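Local coordinates for protein peptide chain release factor RF2 (Thermus thermophilus, PDB 2IHR) that recognises the stop codons UGA and UAA on the ribosome and directs release of the finished polypeptide, ending translation, at residues V190-F195 with V315-Y320; G126-D131 with R200-F205; K114-T119 with V208-E213; V220-E225 with I278-L283. All coordinates share one frame; numbering follows the deposited sequence.

The four contacts run from one end of a mixed sheet to the domain that packs against it through helix 268-294. Contacts 1 and 2, centres about 10 Å apart, touch through the Asp317–Arg201 salt bridge. Contact 3 shares strand 201-213 with contact 2, its centre about 25 Å away along it. Contact 4, about 16 Å from contact 3 between centres, joins loop 220-225 to helix 268-294, whose Ala281 and Arg282 pack on Ile117 and Ile211. In the chain, contact 1 alternates with contacts 2 and 3, contact 2 falls between the two segments of contact 3, and contact 4 follows contact 3. The sheet therefore joins the region of the Ser-Pro-Phe loop to the GGQ-bearing domain.

Contact 1: V190-F195 with V315-Y320; sequences VRPSPF and VLDKNY
Val190 and Val315 make a parallel beta bridge at the point where strands 185-190 and 312-315, neighbours in the large mixed sheet, both come to an end. Beyond it the first segment turns a corner at Arg191 and runs into the Ser-Pro-Phe sequence that marks the codon-reading loop in bacterial RF2; the second turns back at once into strand 320-323. That return is a G1 beta bulge, with Asn319 and Tyr320 both facing Val315.

A single backbone hydrogen bond ties the segments: Leu316 N donates to Val190 O at 3.0 Å. The C=O...N angle is 169°, nearly along the C=O axis, although the bond is bent at the hydrogen (138°). Val315 CA adds a CA-H...O contact to the same oxygen at 3.5 Å. The two valines stand side by side on one face of the sheet, pointing the same way, and CB of Val190 meets CB of Val315 at 3.6 Å. Next to them, Arg191 CB touches Leu316 CB at 4.2 Å. The rest of the arginine runs extended away from segment 315-320, and its guanidinium is paired with Glu128 and Asp131 on helix 127-145.

Asp317 approaches the corner of the other segment. With chi1 at 39° its CG sits between the backbone N and the carbonyl carbon, and the carboxylate lies beside the turning chain. OD2 makes a salt bridge with Arg201 on strand 201-213. That same OD2 lies 3.3 Å from Arg191 CA and 3.4 Å from Pro192 CD, resting against the chain just where it bends.

Contact 2: G126-D131 with R200-F205; sequences GTEACD and RRHTSF
Helix 127-131 passes strand 201-205 with the two short axes 7.2 Å apart at closest and their directions 55° apart; Ala129 and Ser204 come nearest, CA to CA at 5.2 Å. At this crossing Ala129 CB rests on the backbone oxygen of Phe205 at 3.6 Å, a small side chain where the helix meets the strand.

Glu128 does most of the remaining work. Its CB lies 3.1 Å from Ser204 OG, and the chain then bends at chi2 (-69°), which takes CD off the extended path from CA. A water joins the two polar groups, donating to Glu128 OE2 at 2.7 Å and hydrogen-bonded to Ser204 OG at 2.7 Å. The other carboxylate oxygen, OE1, pairs with Arg191. Along the strand, Glu128 CG approaches the His202 ring obliquely, and the carboxylate and ring planes stand 89° apart. That ring is steadied from its own segment: ND1 donates to Arg200 O at 2.9 Å, while the Arg200 guanidinium lies over one face, offset toward the rim.

Helix 127-145 here lies against the sheet as the connection of a split beta-alpha-beta unit, joining strand 115-122 to the parallel strand 150-158, with one strand between them.

Contact 3: K114-T119 with V208-E213; sequences KNAILT and VEVIPE
Leu118 and Val210 face each other as a non-hydrogen-bonded pair where strands 115-119 and 208-213 run antiparallel in the mixed sheet, and their side chains set the relief of one face. Leu118 CD1 is the bump: it enters the notch between Val208 CG1 and Val210 CG2, 4.0 Å from each. Ala116 leaves a shallow place that Val210 CG1 fills, meeting Ala116 CB at 4.0 Å. Helix 176-180 packs over this face through Tyr177 and Leu180.

On the opposite face Ile117 is a prominent bump. Its CB meets Ile211 CG1 at 3.9 Å, since chi1 of Ile211 (68°) places its CG1 between the backbone N and the carbonyl carbon. Farther out, Ile117 CD1 reaches Glu213 CB at 4.0 Å, the two side chains crossing at about a right angle. An alanine at Ile117 would probably open a gap beside Glu213 CB and the CD1 of Ile211, and leave Ala281 of helix 268-294 without part of its packing.

Between the faces, Ile117 and Ile211 exchange two backbone hydrogen bonds, as do Thr119 and Glu209. Near the latter pair a water donates to Ile117 O at 2.7 Å and also bonds Thr119 OG1, which has Gln168 as a further partner. The peptide groups of these pairs thus satisfy one another, with the water added at Ile117 O, while the two isoleucines give helix 268-294 an apolar patch on a face that also bears Thr119 and Glu213.

Contact 4: V220-E225 with I278-L283; sequences VVLKPE and ILKARL
Lys280 reaches Val220 by a long chain that bends only at its end, chi4 of -109° swinging NZ out of line with the carbons before it. Leu222 comes from the other segment with its CB bond pointing toward the helix; chi1 of -66° sets CG beside the backbone N, and an anti chi2 then carries CD1 onward in extension.

The polar half of the contact is one hydrogen bond: Lys280 NZ donates to Val220 O at 2.9 Å, and the C=O...N angle of 168° makes the approach almost head-on. Lys280 CE lies close behind, 3.5 Å from Val220 O.

The apolar half belongs to Leu222, which splits its two methyls over one turn of the helix. CD1 meets Leu279 CD1 at 3.8 Å, the two side chains lying at a slant to each other, and also brushes Lys280 CG at 4.2 Å. CD2 turns to Leu283 CD1, again at 4.2 Å, four residues on from Leu279. An alanine in place of Lys280 would probably leave the Val220 carbonyl without this donor and Leu222 CD1 without the CG it rests near.

This is a surface contact, in which an irregular connection is laid on helix 268-294 in the domain that carries the GGQ motif. The helix packs on the three-stranded antiparallel sheet, with Leu279 and Leu283 against Ile258, while Leu222 also touches His253 of strand 248-253. On another side of the same turns, Ala281 and Arg282 face the large mixed sheet.

Contact 1: V190-F195 with V315-Y320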
loop_
_atom_site.group_PDB
_atom_site.type_symbol
_atom_site.label_atom_id
_atom_site.label_comp_id
_atom_site.label_asym_id
_atom_site.label_seq_id
_atom_site.Cartn_x
_atom_site.Cartn_y
_atom_site.Cartn_z
ATOM N N VAL A 190 -9.617 -13.303 16.996
ATOM C CA VAL A 190 -9.966 -14.110 18.147
ATOM C C VAL A 190 -11.124 -13.465 18.907
ATOM O O VAL A 190 -11.070 -12.272 19.283
ATOM C CB VAL A 190 -8.784 -14.227 19.094
ATOM C CG1 VAL A 190 -9.070 -15.275 20.125
ATOM C CG2 VAL A 190 -7.520 -14.518 18.295
ATOM N N ARG A 191 -12.172 -14.259 19.105
ATOM C CA ARG A 191 -13.375 -13.842 19.835
ATOM C C ARG A 191 -14.355 -14.969 19.752
ATOM O O ARG A 191 -14.143 -15.943 19.018
ATOM C CB ARG A 191 -14.059 -12.632 19.185
ATOM C CG ARG A 191 -14.665 -12.971 17.849
ATOM C CD ARG A 191 -15.523 -11.877 17.252
ATOM N NE ARG A 191 -16.104 -12.384 16.017
ATOM C CZ ARG A 191 -16.785 -11.650 15.150
ATOM N NH1 ARG A 191 -16.968 -10.349 15.387
ATOM N NH2 ARG A 191 -17.310 -12.226 14.063
ATOM N N PRO A 192 -15.421 -14.881 20.540
ATOM C CA PRO A 192 -16.428 -15.948 20.466
ATOM C C PRO A 192 -17.328 -15.654 19.218
ATOM O O PRO A 192 -17.738 -14.507 18.967
ATOM C CB PRO A 192 -17.154 -15.843 21.818
ATOM C CG PRO A 192 -16.870 -14.392 22.297
ATOM C CD PRO A 192 -15.432 -14.207 21.857
ATOM N N SER A 193 -17.614 -16.688 18.431
ATOM C CA SER A 193 -18.400 -16.526 17.208
ATOM C C SER A 193 -19.885 -16.243 17.361
ATOM O O SER A 193 -20.566 -16.904 18.137
ATOM C CB SER A 193 -18.240 -17.781 16.327
ATOM O OG SER A 193 -19.081 -17.759 15.171
ATOM N N PRO A 194 -20.410 -15.240 16.627
ATOM C CA PRO A 194 -21.850 -15.013 16.781
ATOM C C PRO A 194 -22.586 -16.261 16.289
ATOM O O PRO A 194 -23.666 -16.575 16.758
ATOM C CB PRO A 194 -22.128 -13.794 15.891
ATOM C CG PRO A 194 -20.947 -13.747 14.913
ATOM C CD PRO A 194 -19.785 -14.203 15.784
ATOM N N PHE A 195 -21.960 -16.990 15.371
ATOM C CA PHE A 195 -22.535 -18.201 14.787
ATOM C C PHE A 195 -22.531 -19.496 15.626
ATOM O O PHE A 195 -23.176 -20.469 15.246
ATOM C CB PHE A 195 -21.856 -18.432 13.447
ATOM C CG PHE A 195 -21.803 -17.201 12.616
ATOM C CD1 PHE A 195 -22.977 -16.486 12.344
ATOM C CD2 PHE A 195 -20.585 -16.684 12.181
ATOM C CE1 PHE A 195 -22.942 -15.278 11.662
ATOM C CE2 PHE A 195 -20.534 -15.466 11.491
ATOM C CZ PHE A 195 -21.722 -14.764 11.235
ATOM N N VAL A 315 -7.513 -9.477 18.875
ATOM C CA VAL A 315 -8.225 -10.331 19.798
ATOM C C VAL A 315 -9.109 -9.484 20.673
ATOM O O VAL A 315 -8.675 -8.860 21.629
ATOM C CB VAL A 315 -7.226 -11.312 20.559
ATOM C CG1 VAL A 315 -5.887 -10.737 20.599
ATOM C CG2 VAL A 315 -7.747 -11.667 21.955
ATOM N N LEU A 316 -10.378 -9.528 20.281
ATOM C CA LEU A 316 -11.463 -8.752 20.818
ATOM C C LEU A 316 -12.033 -8.964 22.201
ATOM O O LEU A 316 -12.460 -7.999 22.820
ATOM C CB LEU A 316 -12.572 -8.768 19.772
ATOM C CG LEU A 316 -12.079 -8.568 18.306
ATOM C CD1 LEU A 316 -13.282 -8.318 17.460
ATOM C CD2 LEU A 316 -11.074 -7.393 18.080
ATOM N N ASP A 317 -12.062 -10.184 22.703
ATOM C CA ASP A 317 -12.574 -10.401 24.055
ATOM C C ASP A 317 -11.569 -9.954 25.100
ATOM O O ASP A 317 -11.869 -9.970 26.289
ATOM C CB ASP A 317 -12.869 -11.872 24.294
ATOM C CG ASP A 317 -11.835 -12.760 23.658
ATOM O OD1 ASP A 317 -10.619 -12.513 23.851
ATOM O OD2 ASP A 317 -12.236 -13.698 22.952
ATOM N N LYS A 318 -10.369 -9.586 24.671
ATOM C CA LYS A 318 -9.339 -9.137 25.597
ATOM C C LYS A 318 -8.916 -7.733 25.188
ATOM O O LYS A 318 -7.935 -7.197 25.669
ATOM C CB LYS A 318 -8.153 -10.130 25.591
ATOM C CG LYS A 318 -8.525 -11.446 26.273
ATOM C CD LYS A 318 -7.737 -12.643 25.753
ATOM C CE LYS A 318 -7.270 -13.575 26.887
ATOM N NZ LYS A 318 -5.948 -13.107 27.498
ATOM N N ASN A 319 -9.642 -7.163 24.239
ATOM C CA ASN A 319 -9.437 -5.783 23.810
ATOM C C ASN A 319 -8.121 -5.213 23.392
ATOM O O ASN A 319 -7.712 -4.160 23.882
ATOM C CB ASN A 319 -9.990 -4.827 24.871
ATOM C CG ASN A 319 -11.475 -4.902 24.997
ATOM O OD1 ASN A 319 -12.072 -4.177 25.783
ATOM N ND2 ASN A 319 -12.094 -5.779 24.214
ATOM N N TYR A 320 -7.475 -5.857 22.450
ATOM C CA TYR A 320 -6.216 -5.343 21.938
ATOM C C TYR A 320 -6.028 -5.891 20.524
ATOM O O TYR A 320 -6.632 -6.920 20.142
ATOM C CB TYR A 320 -5.033 -5.742 22.851
ATOM C CG TYR A 320 -4.689 -7.220 22.849
ATOM C CD1 TYR A 320 -3.743 -7.735 21.989
ATOM C CD2 TYR A 320 -5.318 -8.098 23.714
ATOM C CE1 TYR A 320 -3.418 -9.072 21.997
ATOM C CE2 TYR A 320 -5.014 -9.426 23.726
ATOM C CZ TYR A 320 -4.045 -9.925 22.869
ATOM O OH TYR A 320 -3.664 -11.276 22.938
#

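Contact 2: G126-D131 with R200-F205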
loop_
_atom_site.group_PDB
_atom_site.type_symbol
_atom_site.label_atom_id
_atom_site.label_comp_id
_atom_site.label_asym_id
_atom_site.label_seq_id
_atom_site.Cartn_x
_atom_site.Cartn_y
_atom_site.Cartn_z
ATOM N N GLY A 126 -14.254 -21.117 8.875
ATOM C CA GLY A 126 -15.613 -21.345 8.401
ATOM C C GLY A 126 -16.456 -20.099 8.250
ATOM O O GLY A 126 -16.003 -19.138 7.656
ATOM N N THR A 127 -17.670 -20.074 8.780
ATOM C CA THR A 127 -18.465 -18.871 8.604
ATOM C C THR A 127 -17.790 -17.694 9.290
ATOM O O THR A 127 -17.872 -16.552 8.798
ATOM C CB THR A 127 -19.860 -19.021 9.187
ATOM O OG1 THR A 127 -20.355 -20.323 8.877
ATOM C CG2 THR A 127 -20.800 -17.953 8.592
ATOM N N GLU A 128 -17.136 -17.977 10.427
ATOM C CA GLU A 128 -16.432 -16.946 11.180
ATOM C C GLU A 128 -15.426 -16.250 10.268
ATOM O O GLU A 128 -15.295 -15.015 10.303
ATOM C CB GLU A 128 -15.692 -17.546 12.374
ATOM C CG GLU A 128 -16.262 -17.216 13.748
ATOM C CD GLU A 128 -16.103 -15.739 14.191
ATOM O OE1 GLU A 128 -17.023 -14.924 13.903
ATOM O OE2 GLU A 128 -15.071 -15.400 14.832
ATOM N N ALA A 129 -14.722 -17.024 9.440
ATOM C CA ALA A 129 -13.753 -16.402 8.544
ATOM C C ALA A 129 -14.339 -15.489 7.434
ATOM O O ALA A 129 -13.671 -14.572 6.941
ATOM C CB ALA A 129 -12.839 -17.480 7.925
ATOM N N CYS A 130 -15.575 -15.725 7.035
ATOM C CA CYS A 130 -16.166 -14.911 5.982
ATOM C C CYS A 130 -16.575 -13.569 6.573
ATOM O O CYS A 130 -16.443 -12.521 5.932
ATOM C CB CYS A 130 -17.399 -15.611 5.350
ATOM S SG CYS A 130 -17.100 -17.254 4.605
ATOM N N ASP A 131 -17.074 -13.618 7.799
ATOM C CA ASP A 131 -17.487 -12.419 8.503
ATOM C C ASP A 131 -16.229 -11.561 8.720
ATOM O O ASP A 131 -16.227 -10.348 8.453
ATOM C CB ASP A 131 -18.151 -12.833 9.830
ATOM C CG ASP A 131 -18.820 -11.666 10.561
ATOM O OD1 ASP A 131 -19.409 -10.779 9.896
ATOM O OD2 ASP A 131 -18.769 -11.660 11.820
ATOM N N ARG A 200 -17.752 -20.116 23.099
ATOM C CA ARG A 200 -16.397 -20.597 22.899
ATOM C C ARG A 200 -15.605 -19.672 21.938
ATOM O O ARG A 200 -16.086 -19.359 20.834
ATOM C CB ARG A 200 -16.472 -22.038 22.365
ATOM C CG ARG A 200 -15.141 -22.657 21.980
ATOM C CD ARG A 200 -15.319 -23.478 20.706
ATOM N NE ARG A 200 -14.242 -23.238 19.740
ATOM C CZ ARG A 200 -14.284 -23.636 18.469
ATOM N NH1 ARG A 200 -15.352 -24.296 18.016
ATOM N NH2 ARG A 200 -13.277 -23.363 17.649
ATOM N N ARG A 201 -14.413 -19.235 22.371
ATOM C CA ARG A 201 -13.552 -18.369 21.557
ATOM C C ARG A 201 -13.208 -19.091 20.255
ATOM O O ARG A 201 -12.823 -20.264 20.261
ATOM C CB ARG A 201 -12.202 -18.044 22.246
ATOM C CG ARG A 201 -12.187 -17.842 23.770
ATOM C CD ARG A 201 -11.836 -16.378 24.206
ATOM N NE ARG A 201 -10.638 -15.777 23.578
ATOM C CZ ARG A 201 -9.407 -15.750 24.097
ATOM N NH1 ARG A 201 -9.168 -16.305 25.279
ATOM N NH2 ARG A 201 -8.416 -15.130 23.451
ATOM N N HIS A 202 -13.350 -18.401 19.136
ATOM C CA HIS A 202 -12.982 -18.992 17.861
ATOM C C HIS A 202 -11.755 -18.251 17.392
ATOM O O HIS A 202 -11.414 -17.168 17.884
ATOM C CB HIS A 202 -14.082 -18.850 16.810
ATOM C CG HIS A 202 -15.162 -19.885 16.913
ATOM N ND1 HIS A 202 -15.779 -20.202 18.109
ATOM C CD2 HIS A 202 -15.775 -20.633 15.964
ATOM C CE1 HIS A 202 -16.727 -21.098 17.888
ATOM N NE2 HIS A 202 -16.747 -21.377 16.596
ATOM N N THR A 203 -11.071 -18.861 16.449
ATOM C CA THR A 203 -9.889 -18.261 15.890
ATOM C C THR A 203 -10.182 -18.327 14.423
ATOM O O THR A 203 -10.652 -19.347 13.950
ATOM C CB THR A 203 -8.653 -19.056 16.274
ATOM O OG1 THR A 203 -8.560 -19.110 17.719
ATOM C CG2 THR A 203 -7.422 -18.406 15.688
ATOM N N SER A 204 -9.952 -17.221 13.722
ATOM C CA SER A 204 -10.270 -17.141 12.307
ATOM C C SER A 204 -9.141 -16.455 11.602
ATOM O O SER A 204 -8.329 -15.767 12.241
ATOM C CB SER A 204 -11.534 -16.324 12.099
ATOM O OG SER A 204 -12.659 -16.938 12.681
ATOM N N PHE A 205 -9.065 -16.649 10.292
ATOM C CA PHE A 205 -7.999 -16.031 9.512
ATOM C C PHE A 205 -8.544 -15.585 8.193
ATOM O O PHE A 205 -9.572 -16.080 7.743
ATOM C CB PHE A 205 -6.870 -17.026 9.213
ATOM C CG PHE A 205 -6.173 -17.525 10.435
ATOM C CD1 PHE A 205 -6.752 -18.533 11.214
ATOM C CD2 PHE A 205 -5.012 -16.902 10.883
ATOM C CE1 PHE A 205 -6.193 -18.904 12.433
ATOM C CE2 PHE A 205 -4.446 -17.264 12.093
ATOM C CZ PHE A 205 -5.043 -18.270 12.874
HETATM O O HOH W 1 -12.488 -16.110 15.226
#

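Contact 3: K114-T119 with V208-E213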
loop_
_atom_site.group_PDB
_atom_site.type_symbol
_atom_site.label_atom_id
_atom_site.label_comp_id
_atom_site.label_asym_id
_atom_site.label_seq_id
_atom_site.Cartn_x
_atom_site.Cartn_y
_atom_site.Cartn_z
ATOM N N LYS A 114 1.762 4.849 -6.634
ATOM C CA LYS A 114 0.610 4.310 -7.349
ATOM C C LYS A 114 -0.612 3.896 -6.542
ATOM O O LYS A 114 -0.535 3.614 -5.347
ATOM C CB LYS A 114 1.046 3.132 -8.243
ATOM C CG LYS A 114 1.240 3.493 -9.732
ATOM C CD LYS A 114 2.672 3.944 -10.063
ATOM C CE LYS A 114 2.817 4.395 -11.525
ATOM N NZ LYS A 114 4.237 4.356 -12.010
ATOM N N ASN A 115 -1.751 3.861 -7.214
ATOM C CA ASN A 115 -2.965 3.436 -6.562
ATOM C C ASN A 115 -2.802 1.989 -6.199
ATOM O O ASN A 115 -1.868 1.333 -6.662
ATOM C CB ASN A 115 -4.145 3.665 -7.465
ATOM C CG ASN A 115 -4.343 5.124 -7.734
ATOM O OD1 ASN A 115 -5.299 5.524 -8.380
ATOM N ND2 ASN A 115 -3.420 5.946 -7.226
ATOM N N ALA A 116 -3.703 1.488 -5.363
ATOM C CA ALA A 116 -3.574 0.136 -4.878
ATOM C C ALA A 116 -4.709 -0.828 -5.187
ATOM O O ALA A 116 -5.900 -0.447 -5.249
ATOM C CB ALA A 116 -3.324 0.200 -3.386
ATOM N N ILE A 117 -4.310 -2.081 -5.420
ATOM C CA ILE A 117 -5.231 -3.193 -5.685
ATOM C C ILE A 117 -5.054 -4.109 -4.479
ATOM O O ILE A 117 -4.015 -4.779 -4.331
ATOM C CB ILE A 117 -4.848 -3.983 -6.930
ATOM C CG1 ILE A 117 -4.817 -3.048 -8.141
ATOM C CG2 ILE A 117 -5.833 -5.156 -7.117
ATOM C CD1 ILE A 117 -4.087 -3.619 -9.348
ATOM N N LEU A 118 -6.058 -4.078 -3.600
ATOM C CA LEU A 118 -6.086 -4.848 -2.356
ATOM C C LEU A 118 -7.128 -5.963 -2.479
ATOM O O LEU A 118 -8.276 -5.725 -2.932
ATOM C CB LEU A 118 -6.391 -3.897 -1.185
ATOM C CG LEU A 118 -6.558 -4.450 0.257
ATOM C CD1 LEU A 118 -5.904 -3.504 1.286
ATOM C CD2 LEU A 118 -8.043 -4.667 0.544
ATOM N N THR A 119 -6.715 -7.184 -2.108
ATOM C CA THR A 119 -7.601 -8.356 -2.224
ATOM C C THR A 119 -7.698 -9.138 -0.915
ATOM O O THR A 119 -6.685 -9.407 -0.269
ATOM C CB THR A 119 -7.075 -9.353 -3.303
ATOM O OG1 THR A 119 -6.617 -8.640 -4.455
ATOM C CG2 THR A 119 -8.172 -10.330 -3.708
ATOM N N VAL A 208 -4.622 -10.878 3.254
ATOM C CA VAL A 208 -4.791 -9.616 2.517
ATOM C C VAL A 208 -3.635 -9.415 1.562
ATOM O O VAL A 208 -2.490 -9.557 1.975
ATOM C CB VAL A 208 -4.825 -8.370 3.517
ATOM C CG1 VAL A 208 -4.785 -7.056 2.771
ATOM C CG2 VAL A 208 -6.088 -8.412 4.387
ATOM N N GLU A 209 -3.927 -9.107 0.288
ATOM C CA GLU A 209 -2.888 -8.819 -0.702
ATOM C C GLU A 209 -3.052 -7.423 -1.270
ATOM O O GLU A 209 -4.187 -6.925 -1.433
ATOM C CB GLU A 209 -2.891 -9.798 -1.872
ATOM C CG GLU A 209 -1.552 -10.567 -2.015
ATOM C CD GLU A 209 -0.276 -9.689 -1.998
ATOM O OE1 GLU A 209 0.815 -10.239 -1.738
ATOM O OE2 GLU A 209 -0.344 -8.469 -2.247
ATOM N N VAL A 210 -1.900 -6.833 -1.576
ATOM C CA VAL A 210 -1.778 -5.506 -2.132
ATOM C C VAL A 210 -0.610 -5.482 -3.133
ATOM O O VAL A 210 0.518 -5.845 -2.781
ATOM C CB VAL A 210 -1.455 -4.449 -1.017
ATOM C CG1 VAL A 210 -1.784 -3.010 -1.503
ATOM C CG2 VAL A 210 -2.223 -4.781 0.222
ATOM N N ILE A 211 -0.893 -5.060 -4.370
ATOM C CA ILE A 211 0.104 -4.911 -5.439
ATOM C C ILE A 211 -0.206 -3.538 -6.077
ATOM O O ILE A 211 -1.312 -3.023 -5.949
ATOM C CB ILE A 211 -0.066 -5.988 -6.487
ATOM C CG1 ILE A 211 -1.382 -5.738 -7.231
ATOM C CG2 ILE A 211 0.046 -7.392 -5.829
ATOM C CD1 ILE A 211 -1.749 -6.784 -8.203
ATOM N N PRO A 212 0.746 -2.922 -6.776
ATOM C CA PRO A 212 0.317 -1.614 -7.320
ATOM C C PRO A 212 -0.250 -1.571 -8.737
ATOM O O PRO A 212 0.209 -2.334 -9.608
ATOM C CB PRO A 212 1.585 -0.770 -7.236
ATOM C CG PRO A 212 2.656 -1.770 -7.562
ATOM C CD PRO A 212 2.216 -3.072 -6.816
ATOM N N GLU A 213 -1.241 -0.685 -8.951
ATOM C CA GLU A 213 -1.818 -0.452 -10.286
ATOM C C GLU A 213 -0.874 0.542 -10.971
ATOM O O GLU A 213 -0.950 1.769 -10.777
ATOM C CB GLU A 213 -3.212 0.174 -10.250
ATOM C CG GLU A 213 -3.399 1.196 -11.390
ATOM C CD GLU A 213 -4.831 1.643 -11.591
ATOM O OE1 GLU A 213 -5.206 2.757 -11.120
ATOM O OE2 GLU A 213 -5.576 0.859 -12.234
HETATM O O HOH W 2 -4.405 -7.430 -4.308
#

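Contact 4: V220-E225 with I278-L283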
loop_
_atom_site.group_PDB
_atom_site.type_symbol
_atom_site.label_atom_id
_atom_site.label_comp_id
_atom_site.label_asym_id
_atom_site.label_seq_id
_atom_site.Cartn_x
_atom_site.Cartn_y
_atom_site.Cartn_z
ATOM N N VAL A 220 2.792 -5.149 -20.043
ATOM C CA VAL A 220 2.762 -5.873 -21.308
ATOM C C VAL A 220 1.515 -5.516 -22.104
ATOM O O VAL A 220 0.676 -4.714 -21.665
ATOM C CB VAL A 220 2.768 -7.408 -21.110
ATOM C CG1 VAL A 220 4.188 -7.921 -21.067
ATOM C CG2 VAL A 220 2.027 -7.776 -19.838
ATOM N N VAL A 221 1.412 -6.114 -23.286
ATOM C CA VAL A 221 0.282 -5.891 -24.177
ATOM C C VAL A 221 -0.406 -7.232 -24.365
ATOM O O VAL A 221 0.236 -8.285 -24.431
ATOM C CB VAL A 221 0.738 -5.346 -25.529
ATOM C CG1 VAL A 221 -0.341 -4.455 -26.095
ATOM C CG2 VAL A 221 2.064 -4.586 -25.373
ATOM N N LEU A 222 -1.721 -7.198 -24.458
ATOM C CA LEU A 222 -2.439 -8.453 -24.561
ATOM C C LEU A 222 -2.984 -8.889 -25.914
ATOM O O LEU A 222 -3.577 -8.104 -26.682
ATOM C CB LEU A 222 -3.566 -8.478 -23.516
ATOM C CG LEU A 222 -3.191 -8.504 -22.026
ATOM C CD1 LEU A 222 -4.463 -8.321 -21.188
ATOM C CD2 LEU A 222 -2.460 -9.817 -21.678
ATOM N N LYS A 223 -2.775 -10.176 -26.173
ATOM C CA LYS A 223 -3.235 -10.810 -27.397
ATOM C C LYS A 223 -4.651 -11.335 -27.139
ATOM O O LYS A 223 -4.838 -12.220 -26.301
ATOM C CB LYS A 223 -2.299 -11.963 -27.762
ATOM C CG LYS A 223 -0.839 -11.559 -27.955
ATOM C CD LYS A 223 -0.032 -12.740 -28.479
ATOM C CE LYS A 223 1.345 -12.301 -28.988
ATOM N NZ LYS A 223 2.219 -11.726 -27.921
ATOM N N PRO A 224 -5.664 -10.799 -27.855
ATOM C CA PRO A 224 -7.076 -11.202 -27.703
ATOM C C PRO A 224 -7.223 -12.701 -27.678
ATOM O O PRO A 224 -8.137 -13.238 -27.046
ATOM C CB PRO A 224 -7.753 -10.605 -28.923
ATOM C CG PRO A 224 -6.910 -9.425 -29.225
ATOM C CD PRO A 224 -5.498 -9.917 -29.020
ATOM N N GLU A 225 -6.307 -13.357 -28.380
ATOM C CA GLU A 225 -6.292 -14.806 -28.476
ATOM C C GLU A 225 -5.595 -15.417 -27.270
ATOM O O GLU A 225 -5.505 -16.641 -27.145
ATOM C CB GLU A 225 -5.612 -15.259 -29.785
ATOM C CG GLU A 225 -4.345 -14.500 -30.188
ATOM C CD GLU A 225 -4.605 -13.305 -31.100
ATOM O OE1 GLU A 225 -3.662 -12.908 -31.814
ATOM O OE2 GLU A 225 -5.731 -12.758 -31.107
ATOM N N ILE A 278 -6.552 -4.393 -14.097
ATOM C CA ILE A 278 -6.127 -5.174 -12.932
ATOM C C ILE A 278 -5.271 -6.342 -13.423
ATOM O O ILE A 278 -4.115 -6.476 -13.022
ATOM C CB ILE A 278 -7.321 -5.781 -12.086
ATOM C CG1 ILE A 278 -7.860 -4.769 -11.059
ATOM C CG2 ILE A 278 -6.801 -6.951 -11.237
ATOM C CD1 ILE A 278 -8.684 -3.663 -11.591
ATOM N N LEU A 279 -5.835 -7.168 -14.299
ATOM C CA LEU A 279 -5.126 -8.327 -14.839
ATOM C C LEU A 279 -3.705 -8.009 -15.270
ATOM O O LEU A 279 -2.745 -8.737 -14.954
ATOM C CB LEU A 279 -5.877 -8.910 -16.036
ATOM C CG LEU A 279 -5.465 -10.324 -16.487
ATOM C CD1 LEU A 279 -4.973 -10.284 -17.929
ATOM C CD2 LEU A 279 -4.392 -10.913 -15.558
ATOM N N LYS A 280 -3.568 -6.920 -15.999
ATOM C CA LYS A 280 -2.256 -6.552 -16.473
ATOM C C LYS A 280 -1.300 -6.426 -15.288
ATOM O O LYS A 280 -0.202 -7.017 -15.271
ATOM C CB LYS A 280 -2.339 -5.242 -17.282
ATOM C CG LYS A 280 -2.568 -5.419 -18.813
ATOM C CD LYS A 280 -3.051 -4.118 -19.462
ATOM C CE LYS A 280 -2.692 -4.005 -20.922
ATOM N NZ LYS A 280 -1.623 -2.983 -21.154
ATOM N N ALA A 281 -1.745 -5.672 -14.286
ATOM C CA ALA A 281 -0.975 -5.418 -13.068
ATOM C C ALA A 281 -0.613 -6.660 -12.249
ATOM O O ALA A 281 0.369 -6.659 -11.511
ATOM C CB ALA A 281 -1.727 -4.474 -12.220
ATOM N N ARG A 282 -1.422 -7.704 -12.357
ATOM C CA ARG A 282 -1.151 -8.939 -11.640
ATOM C C ARG A 282 -0.057 -9.743 -12.344
ATOM O O ARG A 282 0.713 -10.462 -11.716
ATOM C CB ARG A 282 -2.426 -9.755 -11.538
ATOM C CG ARG A 282 -3.463 -9.141 -10.617
ATOM C CD ARG A 282 -4.592 -10.099 -10.375
ATOM N NE ARG A 282 -3.995 -11.348 -9.963
ATOM C CZ ARG A 282 -4.636 -12.506 -9.897
ATOM N NH1 ARG A 282 -5.928 -12.619 -10.211
ATOM N NH2 ARG A 282 -3.951 -13.561 -9.495
ATOM N N LEU A 283 -0.010 -9.611 -13.666
ATOM C CA LEU A 283 0.990 -10.288 -14.471
ATOM C C LEU A 283 2.297 -9.566 -14.201
ATOM O O LEU A 283 3.345 -10.185 -14.037
ATOM C CB LEU A 283 0.609 -10.175 -15.943
ATOM C CG LEU A 283 -0.639 -10.968 -16.347
ATOM C CD1 LEU A 283 -1.175 -10.517 -17.706
ATOM C CD2 LEU A 283 -0.262 -12.451 -16.348
#